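Local atomic coordinates of oxidoreductase (Bordetella pertussis, PDB entry 3Q2K), a protein that probably oxidises the 3'-hydroxyl of UDP-N-acetylglucosaminuronic acid with NAD as cofactor, a step towards 2,3-diacetamido-2,3-dideoxy-D-mannuronic acid. Residues 149-153 with 210-214; 158-162 with 215-219; 204-209 with 257-261. All blocks are in the same frame, centred on the assembly; numbering follows the deposited sequence.

Contact 1 of 3, residues 149-153 with 210-214; sequences VKQNR and SHYVD. With HP7 ((2S,3S,4R,5R,6R)-5-acetamido-6-[[[(2R,3S,4R,5R)-5-(2,4-dioxopyrimidin-1-yl)-3,4-dihydroxy-oxolan-2-yl]methoxy-hydroxy-phosphoryl]oxy-hydroxy-phosphoryl]oxy-3,4-dihydroxy-oxane-2-carboxylic acid), chain V.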
loop_
_atom_site.group_PDB
_atom_site.type_symbol
_atom_site.label_atom_id
_atom_site.label_comp_id
_atom_site.label_asym_id
_atom_site.label_seq_id
_atom_site.Cartn_x
_atom_site.Cartn_y
_atom_site.Cartn_z
ATOM N N VAL C 149 13.829 -1.293 -35.501
ATOM C CA VAL C 149 13.567 -2.459 -36.347
ATOM C C VAL C 149 12.472 -3.292 -35.704
ATOM O O VAL C 149 12.647 -3.758 -34.586
ATOM C CB VAL C 149 14.827 -3.322 -36.517
ATOM C CG1 VAL C 149 14.490 -4.643 -37.181
ATOM C CG2 VAL C 149 15.835 -2.545 -37.343
ATOM N N LYS C 150 11.339 -3.475 -36.370
ATOM C CA LYS C 150 10.355 -4.380 -35.810
ATOM C C LYS C 150 9.853 -5.204 -36.983
ATOM O O LYS C 150 8.736 -4.980 -37.451
ATOM C CB LYS C 150 9.202 -3.616 -35.150
ATOM C CG LYS C 150 8.924 -4.056 -33.731
ATOM C CD LYS C 150 9.899 -3.331 -32.831
ATOM C CE LYS C 150 9.555 -3.624 -31.373
ATOM N NZ LYS C 150 10.546 -4.419 -30.595
ATOM N N GLN C 151 10.643 -6.180 -37.421
ATOM C CA GLN C 151 10.349 -6.766 -38.722
ATOM C C GLN C 151 9.050 -7.549 -38.748
ATOM O O GLN C 151 8.428 -7.621 -39.808
ATOM C CB GLN C 151 11.515 -7.524 -39.371
ATOM C CG GLN C 151 11.881 -8.861 -38.727
ATOM C CD GLN C 151 12.868 -8.678 -37.595
ATOM O OE1 GLN C 151 12.889 -7.636 -36.935
ATOM N NE2 GLN C 151 13.732 -9.670 -37.404
ATOM N N ASN C 152 8.622 -8.098 -37.615
ATOM C CA ASN C 152 7.488 -9.014 -37.686
ATOM C C ASN C 152 6.252 -8.229 -38.094
ATOM O O ASN C 152 5.262 -8.803 -38.545
ATOM C CB ASN C 152 7.192 -9.691 -36.341
ATOM C CG ASN C 152 8.202 -10.767 -35.983
ATOM O OD1 ASN C 152 9.226 -10.952 -36.642
ATOM N ND2 ASN C 152 7.950 -11.446 -34.876
ATOM N N ARG C 153 6.329 -6.909 -37.969
ATOM C CA ARG C 153 5.164 -6.126 -38.364
ATOM C C ARG C 153 4.809 -6.309 -39.840
ATOM O O ARG C 153 3.669 -6.113 -40.271
ATOM C CB ARG C 153 5.356 -4.652 -38.003
ATOM C CG ARG C 153 5.173 -4.325 -36.540
ATOM C CD ARG C 153 5.280 -2.819 -36.351
ATOM N NE ARG C 153 5.241 -2.414 -34.949
ATOM C CZ ARG C 153 4.898 -1.200 -34.528
ATOM N NH1 ARG C 153 4.541 -0.250 -35.378
ATOM N NH2 ARG C 153 4.899 -0.911 -33.237
ATOM N N SER C 210 10.285 -9.215 -27.128
ATOM C CA SER C 210 9.906 -7.832 -27.419
ATOM C C SER C 210 9.111 -7.641 -28.716
ATOM O O SER C 210 8.217 -6.799 -28.747
ATOM C CB SER C 210 11.119 -6.896 -27.363
ATOM O OG SER C 210 12.078 -7.277 -28.333
ATOM N N HIS C 211 9.431 -8.375 -29.779
ATOM C CA HIS C 211 8.614 -8.429 -30.989
ATOM C C HIS C 211 7.191 -8.798 -30.610
ATOM O O HIS C 211 6.249 -8.501 -31.349
ATOM C CB HIS C 211 9.094 -9.502 -31.978
ATOM C CG HIS C 211 10.562 -9.447 -32.273
ATOM N ND1 HIS C 211 11.087 -8.645 -33.264
ATOM C CD2 HIS C 211 11.621 -10.057 -31.685
ATOM C CE1 HIS C 211 12.401 -8.791 -33.296
ATOM N NE2 HIS C 211 12.750 -9.652 -32.355
ATOM N N TYR C 212 7.058 -9.540 -29.515
ATOM C CA TYR C 212 5.739 -10.031 -29.138
ATOM C C TYR C 212 5.056 -9.063 -28.184
ATOM O O TYR C 212 3.857 -8.835 -28.292
ATOM C CB TYR C 212 5.814 -11.450 -28.573
ATOM C CG TYR C 212 6.271 -12.356 -29.685
ATOM C CD1 TYR C 212 5.362 -13.121 -30.399
ATOM C CD2 TYR C 212 7.606 -12.375 -30.069
ATOM C CE1 TYR C 212 5.793 -13.904 -31.448
ATOM C CE2 TYR C 212 8.038 -13.140 -31.135
ATOM C CZ TYR C 212 7.116 -13.890 -31.830
ATOM O OH TYR C 212 7.538 -14.694 -32.868
ATOM N N VAL C 213 5.819 -8.463 -27.277
ATOM C CA VAL C 213 5.279 -7.369 -26.486
ATOM C C VAL C 213 4.786 -6.250 -27.389
ATOM O O VAL C 213 3.719 -5.715 -27.104
ATOM C CB VAL C 213 6.303 -6.880 -25.452
ATOM C CG1 VAL C 213 5.809 -5.650 -24.717
ATOM C CG2 VAL C 213 6.509 -8.006 -24.478
ATOM N N ASP C 214 5.489 -6.022 -28.499
ATOM C CA ASP C 214 5.164 -4.997 -29.489
ATOM C C ASP C 214 3.769 -5.203 -30.067
ATOM O O ASP C 214 3.065 -4.229 -30.321
ATOM C CB ASP C 214 6.174 -4.975 -30.643
ATOM C CG ASP C 214 5.899 -3.871 -31.653
ATOM O OD1 ASP C 214 5.883 -2.682 -31.271
ATOM O OD2 ASP C 214 5.695 -4.166 -32.848
HETATM N N1 HP7 V . 18.095 -21.449 -30.416
HETATM C C2 HP7 V . 18.108 -22.644 -29.810
HETATM O O2 HP7 V . 18.978 -23.053 -29.015
HETATM N N3 HP7 V . 17.110 -23.512 -30.042
HETATM C C4 HP7 V . 16.107 -23.166 -30.876
HETATM O O4 HP7 V . 15.200 -24.017 -30.992
HETATM C C5 HP7 V . 16.075 -21.927 -31.513
HETATM C C6 HP7 V . 17.129 -21.050 -31.259
HETATM P PA HP7 V . 17.702 -17.677 -33.912
HETATM P PB HP7 V . 17.031 -15.003 -34.673
HETATM O "O'P" HP7 V . 18.011 -14.836 -29.355
HETATM O "O'Q" HP7 V . 19.393 -13.274 -29.753
HETATM C "C1'" HP7 V . 15.699 -13.970 -32.667
HETATM O O1A HP7 V . 16.432 -18.399 -34.304
HETATM O O1B HP7 V . 15.845 -15.375 -35.531
HETATM C C1C HP7 V . 19.204 -20.541 -30.125
HETATM C "C2'" HP7 V . 14.893 -12.687 -32.450
HETATM N "N2'" HP7 V . 14.273 -12.126 -33.643
HETATM O O2A HP7 V . 18.987 -17.789 -34.701
HETATM O O2B HP7 V . 18.376 -14.622 -35.234
HETATM C C2C HP7 V . 20.296 -20.713 -31.172
HETATM O O2C HP7 V . 21.542 -20.517 -30.503
HETATM C "C3'" HP7 V . 15.842 -11.603 -31.955
HETATM O "O3'" HP7 V . 15.224 -10.326 -31.710
HETATM O O3A HP7 V . 17.302 -16.153 -33.580
HETATM O O3B HP7 V . 16.567 -13.739 -33.778
HETATM C C3C HP7 V . 20.141 -19.418 -31.947
HETATM O O3C HP7 V . 21.408 -19.121 -32.530
HETATM C "C4'" HP7 V . 16.592 -12.173 -30.753
HETATM O "O4'" HP7 V . 17.475 -11.134 -30.315
HETATM C C4C HP7 V . 19.750 -18.401 -30.884
HETATM O O4C HP7 V . 18.780 -19.177 -30.186
HETATM C "C5'" HP7 V . 17.447 -13.368 -31.171
HETATM O "O5'" HP7 V . 16.527 -14.378 -31.568
HETATM C C5C HP7 V . 18.961 -17.316 -31.604
HETATM O O5C HP7 V . 18.025 -18.060 -32.384
HETATM C "C6'" HP7 V . 18.318 -13.842 -30.042
HETATM C "C7'" HP7 V . 13.087 -12.540 -34.076
HETATM O "O7'" HP7 V . 12.478 -13.336 -33.369
HETATM C "C8'" HP7 V . 12.519 -12.044 -35.376
HETATM O O HOH W 1 9.336 -7.301 -34.702
HETATM O O HOH W 2 10.172 -13.787 -34.046
#

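Contact 2 of 3, residues 158-162 with 215-219; sequences LQLVK and LLDWL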
loop_
_atom_site.group_PDB
_atom_site.type_symbol
_atom_site.label_atom_id
_atom_site.label_comp_id
_atom_site.label_asym_id
_atom_site.label_seq_id
_atom_site.Cartn_x
_atom_site.Cartn_y
_atom_site.Cartn_z
ATOM N N LEU C 158 0.359 -11.264 -39.867
ATOM C CA LEU C 158 -0.020 -10.279 -38.858
ATOM C C LEU C 158 -0.612 -9.063 -39.566
ATOM O O LEU C 158 -1.532 -8.423 -39.053
ATOM C CB LEU C 158 1.183 -9.896 -37.989
ATOM C CG LEU C 158 1.771 -10.943 -37.033
ATOM C CD1 LEU C 158 3.061 -10.512 -36.329
ATOM C CD2 LEU C 158 0.737 -11.420 -36.016
ATOM N N GLN C 159 -0.139 -8.759 -40.773
ATOM C CA GLN C 159 -0.834 -7.768 -41.592
ATOM C C GLN C 159 -2.316 -8.061 -41.797
ATOM O O GLN C 159 -3.168 -7.184 -41.660
ATOM C CB GLN C 159 -0.149 -7.584 -42.952
ATOM C CG GLN C 159 0.986 -6.569 -42.941
ATOM C CD GLN C 159 0.575 -5.237 -42.334
ATOM O OE1 GLN C 159 -0.414 -4.637 -42.754
ATOM N NE2 GLN C 159 1.313 -4.773 -41.331
ATOM N N LEU C 160 -2.658 -9.304 -42.114
ATOM C CA LEU C 160 -4.077 -9.639 -42.250
ATOM C C LEU C 160 -4.836 -9.457 -40.937
ATOM O O LEU C 160 -5.998 -9.059 -40.899
ATOM C CB LEU C 160 -4.238 -11.107 -42.652
ATOM C CG LEU C 160 -3.949 -11.569 -44.081
ATOM C CD1 LEU C 160 -4.053 -13.089 -44.130
ATOM C CD2 LEU C 160 -4.996 -10.943 -44.975
ATOM N N VAL C 161 -4.221 -9.827 -39.822
ATOM C CA VAL C 161 -4.957 -9.652 -38.579
ATOM C C VAL C 161 -5.174 -8.147 -38.378
ATOM O O VAL C 161 -6.255 -7.678 -38.022
ATOM C CB VAL C 161 -4.113 -10.323 -37.477
ATOM C CG1 VAL C 161 -4.521 -9.856 -36.095
ATOM C CG2 VAL C 161 -4.265 -11.830 -37.585
ATOM N N LYS C 162 -4.128 -7.366 -38.627
ATOM C CA LYS C 162 -4.135 -5.928 -38.379
ATOM C C LYS C 162 -5.264 -5.324 -39.199
ATOM O O LYS C 162 -6.064 -4.517 -38.728
ATOM C CB LYS C 162 -2.801 -5.367 -38.872
ATOM C CG LYS C 162 -2.610 -3.862 -38.845
ATOM C CD LYS C 162 -2.476 -3.374 -37.416
ATOM C CE LYS C 162 -1.832 -2.003 -37.380
ATOM N NZ LYS C 162 -2.450 -1.381 -36.190
ATOM N N LEU C 215 3.368 -6.452 -30.279
ATOM C CA LEU C 215 2.039 -6.754 -30.810
ATOM C C LEU C 215 0.871 -6.315 -29.931
ATOM O O LEU C 215 -0.212 -6.061 -30.453
ATOM C CB LEU C 215 1.889 -8.258 -31.034
ATOM C CG LEU C 215 3.010 -8.913 -31.842
ATOM C CD1 LEU C 215 2.619 -10.356 -32.156
ATOM C CD2 LEU C 215 3.169 -8.143 -33.149
ATOM N N LEU C 216 1.083 -6.259 -28.617
ATOM C CA LEU C 216 0.028 -5.870 -27.687
ATOM C C LEU C 216 -0.600 -4.524 -28.010
ATOM O O LEU C 216 -1.820 -4.403 -28.146
ATOM C CB LEU C 216 0.493 -5.920 -26.234
ATOM C CG LEU C 216 1.079 -7.297 -25.912
ATOM C CD1 LEU C 216 1.752 -7.298 -24.545
ATOM C CD2 LEU C 216 -0.014 -8.351 -25.963
ATOM N N ASP C 217 0.250 -3.510 -28.122
ATOM C CA ASP C 217 -0.256 -2.182 -28.442
ATOM C C ASP C 217 -0.507 -2.033 -29.945
ATOM O O ASP C 217 -1.576 -1.590 -30.354
ATOM C CB ASP C 217 0.722 -1.089 -28.005
ATOM C CG ASP C 217 0.185 0.285 -28.325
ATOM O OD1 ASP C 217 0.054 0.588 -29.529
ATOM O OD2 ASP C 217 -0.147 1.017 -27.372
ATOM N N TRP C 218 0.479 -2.366 -30.772
ATOM C CA TRP C 218 0.350 -2.282 -32.222
ATOM C C TRP C 218 -0.923 -2.927 -32.763
ATOM O O TRP C 218 -1.625 -2.336 -33.584
ATOM C CB TRP C 218 1.576 -2.925 -32.871
ATOM C CG TRP C 218 1.537 -2.780 -34.356
ATOM C CD1 TRP C 218 1.555 -1.612 -35.059
ATOM C CD2 TRP C 218 1.463 -3.834 -35.324
ATOM N NE1 TRP C 218 1.484 -1.874 -36.404
ATOM C CE2 TRP C 218 1.416 -3.227 -36.594
ATOM C CE3 TRP C 218 1.438 -5.231 -35.240
ATOM C CZ2 TRP C 218 1.372 -3.964 -37.775
ATOM C CZ3 TRP C 218 1.412 -5.966 -36.416
ATOM C CH2 TRP C 218 1.348 -5.329 -37.661
ATOM N N LEU C 219 -1.274 -4.112 -32.276
ATOM C CA LEU C 219 -2.405 -4.816 -32.871
ATOM C C LEU C 219 -3.723 -4.490 -32.183
ATOM O O LEU C 219 -4.736 -4.223 -32.835
ATOM C CB LEU C 219 -2.205 -6.333 -32.826
ATOM C CG LEU C 219 -1.380 -6.945 -33.959
ATOM C CD1 LEU C 219 -1.251 -8.450 -33.754
ATOM C CD2 LEU C 219 -2.053 -6.679 -35.292
#

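Contact 3 of 3, residues 204-209 with 257-261; sequences AFMNQA and INVTM. With HP7 ((2S,3S,4R,5R,6R)-5-acetamido-6-[[[(2R,3S,4R,5R)-5-(2,4-dioxopyrimidin-1-yl)-3,4-dihydroxy-oxolan-2-yl]methoxy-hydroxy-phosphoryl]oxy-hydroxy-phosphoryl]oxy-3,4-dihydroxy-oxane-2-carboxylic acid), chain V.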
loop_
_atom_site.group_PDB
_atom_site.type_symbol
_atom_site.label_atom_id
_atom_site.label_comp_id
_atom_site.label_asym_id
_atom_site.label_seq_id
_atom_site.Cartn_x
_atom_site.Cartn_y
_atom_site.Cartn_z
ATOM N N ALA C 204 14.349 -12.508 -21.051
ATOM C CA ALA C 204 13.472 -13.023 -22.100
ATOM C C ALA C 204 12.505 -12.019 -22.737
ATOM O O ALA C 204 12.098 -12.155 -23.897
ATOM C CB ALA C 204 12.632 -14.139 -21.520
ATOM N N PHE C 205 11.986 -11.107 -21.920
ATOM C CA PHE C 205 10.931 -10.200 -22.376
ATOM C C PHE C 205 11.540 -9.132 -23.273
ATOM O O PHE C 205 11.055 -8.910 -24.383
ATOM C CB PHE C 205 10.159 -9.501 -21.245
ATOM C CG PHE C 205 9.036 -10.327 -20.691
ATOM C CD1 PHE C 205 7.756 -10.216 -21.203
ATOM C CD2 PHE C 205 9.261 -11.241 -19.669
ATOM C CE1 PHE C 205 6.721 -10.962 -20.669
ATOM C CE2 PHE C 205 8.235 -12.010 -19.159
ATOM C CZ PHE C 205 6.957 -11.863 -19.645
ATOM N N MET C 206 12.606 -8.508 -22.781
ATOM C CA MET C 206 13.195 -7.351 -23.440
ATOM C C MET C 206 13.975 -7.737 -24.692
ATOM O O MET C 206 13.928 -7.041 -25.702
ATOM C CB MET C 206 14.125 -6.598 -22.493
ATOM C CG MET C 206 14.712 -5.322 -23.079
ATOM S SD MET C 206 15.464 -4.431 -21.705
ATOM C CE MET C 206 14.036 -3.529 -21.116
ATOM N N ASN C 207 14.663 -8.874 -24.661
ATOM C CA ASN C 207 15.382 -9.312 -25.849
ATOM C C ASN C 207 14.460 -10.083 -26.794
ATOM O O ASN C 207 13.950 -9.496 -27.747
ATOM C CB ASN C 207 16.665 -10.068 -25.489
ATOM C CG ASN C 207 17.482 -10.373 -26.709
ATOM O OD1 ASN C 207 16.865 -10.672 -27.728
ATOM N ND2 ASN C 207 18.806 -10.247 -26.636
ATOM N N GLN C 208 14.144 -11.341 -26.503
ATOM C CA GLN C 208 13.466 -12.191 -27.488
ATOM C C GLN C 208 11.983 -11.940 -27.715
ATOM O O GLN C 208 11.518 -12.066 -28.847
ATOM C CB GLN C 208 13.611 -13.687 -27.171
ATOM C CG GLN C 208 15.010 -14.217 -27.379
ATOM C CD GLN C 208 15.891 -14.011 -26.163
ATOM O OE1 GLN C 208 15.416 -13.621 -25.098
ATOM N NE2 GLN C 208 17.173 -14.322 -26.302
ATOM N N ALA C 209 11.237 -11.688 -26.643
ATOM C CA ALA C 209 9.788 -11.574 -26.766
ATOM C C ALA C 209 9.337 -10.137 -27.020
ATOM O O ALA C 209 8.144 -9.856 -27.131
ATOM C CB ALA C 209 9.105 -12.121 -25.516
ATOM N N ILE C 257 0.606 -12.511 -21.605
ATOM C CA ILE C 257 1.775 -12.821 -22.410
ATOM C C ILE C 257 2.613 -13.792 -21.601
ATOM O O ILE C 257 2.951 -13.517 -20.451
ATOM C CB ILE C 257 2.545 -11.576 -22.882
ATOM C CG1 ILE C 257 3.760 -12.015 -23.703
ATOM C CG2 ILE C 257 2.895 -10.656 -21.701
ATOM C CD1 ILE C 257 4.555 -10.937 -24.415
ATOM N N ASN C 258 2.869 -14.950 -22.200
ATOM C CA ASN C 258 3.555 -16.031 -21.505
ATOM C C ASN C 258 4.883 -16.368 -22.168
ATOM O O ASN C 258 4.966 -16.752 -23.330
ATOM C CB ASN C 258 2.623 -17.240 -21.392
ATOM C CG ASN C 258 1.229 -16.843 -20.917
ATOM O OD1 ASN C 258 1.035 -16.618 -19.728
ATOM N ND2 ASN C 258 0.256 -16.721 -21.815
ATOM N N VAL C 259 5.968 -16.214 -21.421
ATOM C CA VAL C 259 7.289 -16.228 -22.043
ATOM C C VAL C 259 8.261 -17.123 -21.286
ATOM O O VAL C 259 8.334 -17.005 -20.063
ATOM C CB VAL C 259 7.857 -14.795 -22.058
ATOM C CG1 VAL C 259 9.274 -14.757 -22.596
ATOM C CG2 VAL C 259 6.976 -13.901 -22.934
ATOM N N THR C 260 8.971 -18.009 -21.982
ATOM C CA THR C 260 10.125 -18.701 -21.415
ATOM C C THR C 260 11.144 -19.079 -22.481
ATOM O O THR C 260 10.826 -19.371 -23.632
ATOM C CB THR C 260 9.774 -19.962 -20.602
ATOM O OG1 THR C 260 10.960 -20.412 -19.933
ATOM C CG2 THR C 260 9.251 -21.061 -21.505
ATOM N N MET C 261 12.405 -18.965 -22.092
ATOM C CA MET C 261 13.499 -19.375 -22.963
ATOM C C MET C 261 13.964 -20.773 -22.558
ATOM O O MET C 261 15.009 -21.252 -22.987
ATOM C CB MET C 261 14.667 -18.394 -22.860
ATOM C CG MET C 261 14.452 -16.995 -23.488
ATOM S SD MET C 261 13.760 -17.086 -25.160
ATOM C CE MET C 261 12.127 -16.376 -24.949
HETATM N N1 HP7 V . 18.095 -21.449 -30.416
HETATM C C2 HP7 V . 18.108 -22.644 -29.810
HETATM O O2 HP7 V . 18.978 -23.053 -29.015
HETATM N N3 HP7 V . 17.110 -23.512 -30.042
HETATM C C4 HP7 V . 16.107 -23.166 -30.876
HETATM O O4 HP7 V . 15.200 -24.017 -30.992
HETATM C C5 HP7 V . 16.075 -21.927 -31.513
HETATM C C6 HP7 V . 17.129 -21.050 -31.259
HETATM P PA HP7 V . 17.702 -17.677 -33.912
HETATM P PB HP7 V . 17.031 -15.003 -34.673
HETATM O "O'P" HP7 V . 18.011 -14.836 -29.355
HETATM O "O'Q" HP7 V . 19.393 -13.274 -29.753
HETATM C "C1'" HP7 V . 15.699 -13.970 -32.667
HETATM O O1A HP7 V . 16.432 -18.399 -34.304
HETATM O O1B HP7 V . 15.845 -15.375 -35.531
HETATM C C1C HP7 V . 19.204 -20.541 -30.125
HETATM C "C2'" HP7 V . 14.893 -12.687 -32.450
HETATM N "N2'" HP7 V . 14.273 -12.126 -33.643
HETATM O O2A HP7 V . 18.987 -17.789 -34.701
HETATM O O2B HP7 V . 18.376 -14.622 -35.234
HETATM C C2C HP7 V . 20.296 -20.713 -31.172
HETATM O O2C HP7 V . 21.542 -20.517 -30.503
HETATM C "C3'" HP7 V . 15.842 -11.603 -31.955
HETATM O "O3'" HP7 V . 15.224 -10.326 -31.710
HETATM O O3A HP7 V . 17.302 -16.153 -33.580
HETATM O O3B HP7 V . 16.567 -13.739 -33.778
HETATM C C3C HP7 V . 20.141 -19.418 -31.947
HETATM O O3C HP7 V . 21.408 -19.121 -32.530
HETATM C "C4'" HP7 V . 16.592 -12.173 -30.753
HETATM O "O4'" HP7 V . 17.475 -11.134 -30.315
HETATM C C4C HP7 V . 19.750 -18.401 -30.884
HETATM O O4C HP7 V . 18.780 -19.177 -30.186
HETATM C "C5'" HP7 V . 17.447 -13.368 -31.171
HETATM O "O5'" HP7 V . 16.527 -14.378 -31.568
HETATM C C5C HP7 V . 18.961 -17.316 -31.604
HETATM O O5C HP7 V . 18.025 -18.060 -32.384
HETATM C "C6'" HP7 V . 18.318 -13.842 -30.042
HETATM C "C7'" HP7 V . 13.087 -12.540 -34.076
HETATM O "O7'" HP7 V . 12.478 -13.336 -33.369
HETATM C "C8'" HP7 V . 12.519 -12.044 -35.376
#

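Contact 1 of 3, residues 149-153 with 210-214
Arg153 and Asp214 lock the loop after strand 146-148 to the first turn of helix 210-220 beside the sugar nucleotide. The arginine leaves its backbone with CG beside the backbone N (chi1 -76°) and then runs extended from CG to NE. CG and CD come within van der Waals range of Asp214 OD2 as the two side chains cross at about a right angle, and NE then donates to that oxygen at 2.8 Å, nearly straight at 169°. Beyond CZ, NH2 gives a matching bond to Asp214 OD1, whereas NH1 turns to a salt bridge with Glu344. Both carboxylate oxygens offer their syn lone pairs and the two flat groups lie only 14° apart, a side-on, two-pronged grip that fixes the rotation of each. The aliphatic part of Lys150 packs against the same carboxylate, CG 3.3 Å from Asp214 OD2.

Nearer the substrate His211 suits its place because its two ring nitrogens can serve two partners at once. Its NE2 and O3' of the bound UDP-sugar are hydrogen-bonded at 2.6 Å, with either able to donate. His211 ND1 is hydrogen-bonded to a water at 2.6 Å; this water accepts from Asn152 N, so the loop backbone helps set the imidazole. The acetamido group of the sugar lies over one face of that ring. A second water is hydrogen-bonded to Tyr212 OH and takes a weak bond from Asn152 ND2; its approach to the acetamide oxygen O7' is too short to be trusted. Gln151 brings NE2 within 3.3 Å of the acetyl methyl C8', but its hydrogen bond goes to the nicotinamide dinucleotide. The histidine is thus held as a fixed polar partner for the sugar O3', in a pocket shared with that dinucleotide.

Contact 2 of 3, residues 158-162 with 215-219
Lys162 lays its side chain across the indole of Trp218, where helix 156-166 meets helix 210-220. CD makes a CH-pi contact over the six-membered ring; the ammonium NZ stands over the five-membered ring, 4.2 Å from its centroid, as a cation-pi partner. The bends at chi2 and chi4 fold the chain over the ring and bring NZ to 2.9 Å from Trp218 O, to which it donates a hydrogen bond. A lysine suits this place because its methylenes cover the aromatic face while its charge meets both pi electrons and carbonyl.

At the edge of the indole lies Gln159 NE2, 3.6 Å from Trp218 CZ2, positioned by its hydrogen bond to Arg153 O. Leucines and a valine complete the interface between segments whose axes come no closer than 11.5 Å and make an angle of 47°. Leu158 CD1 touches Leu215 CD2 at 4.0 Å, and Leu219 CD2 touches both Val161 CG1 and the base of Lys162. Further out, Arg153 makes a second cation-pi contact with Trp218, and Val161 rests on strands 279-284 and 290-296. Trp218 thus lies between two cations, Lys162 over one face and Arg153 over the other, and its electron-rich ring probably eases their closeness.

Contact 3 of 3, residues 204-209 with 257-261
Phe205 presents one ring face to Val259, joining the loop ahead of helix 210-220 to strand 254-260 in the large mixed sheet of the C-terminal alpha/beta domain, a hallmark of the GFO/IDH/MocA family. Val259 CG2 stands over that face, 4.1 Å from the ring centroid and 25° off the normal, in a CH-pi contact. Ile257 CG2 comes instead to the ring's edge, in plane, 4.0 Å from Phe205 CE1. Residues 257, 259 and 261 point to the loop, whereas Asn258 and Thr260 face away, where Asn258 OD1 is hydrogen-bonded to Ser256 of the second subunit.

Small residues let the loop lie close to the sheet. Ala204 CB touches Val259 CG1 at 3.6 Å, and Ala209 CB packs on both methyls of the same valine; Val259 is therefore wedged among two alanines and an aromatic face, a place for a compact branched side chain.

At the far end Met261, bent at chi2 and chi3, curls its flexible thioether against Gln208, bringing CE to 3.8 Å from Gln208 CB. Gln208 itself bends at chi2 (86°), and its amide turns to the substrate, with NE2 donating to carboxylate oxygen O'P of the UDP-sugar at 3.2 Å. Its neighbour Asn207, also held by Asp201 through ND2, accepts through OD1 a hydrogen bond from the sugar hydroxyl O4' at 2.7 Å.

How the contacts relate
Contacts 1 and 2 share helix 210-220: its first turn faces the substrate in contact 1, and its later turns meet helix 156-166 in contact 2. Contacts 1 and 3 are buried and both reach the UDP-sugar, contact 1 on its O3' and acetamido side and contact 3 at its O4' and carboxylate. Contact 2, only partly buried, lies farther from the ligand. Their chemistry follows: ion pair and waters in contact 1, cation-pi and leucine packing in contact 2, apolar sheet packing with a polar ligand edge in contact 3. Arg153 physically joins contacts 1 and 2, while Val213 packs on Ile257 and Phe205 to join 1 and 3; contacts 2 and 3 do not touch.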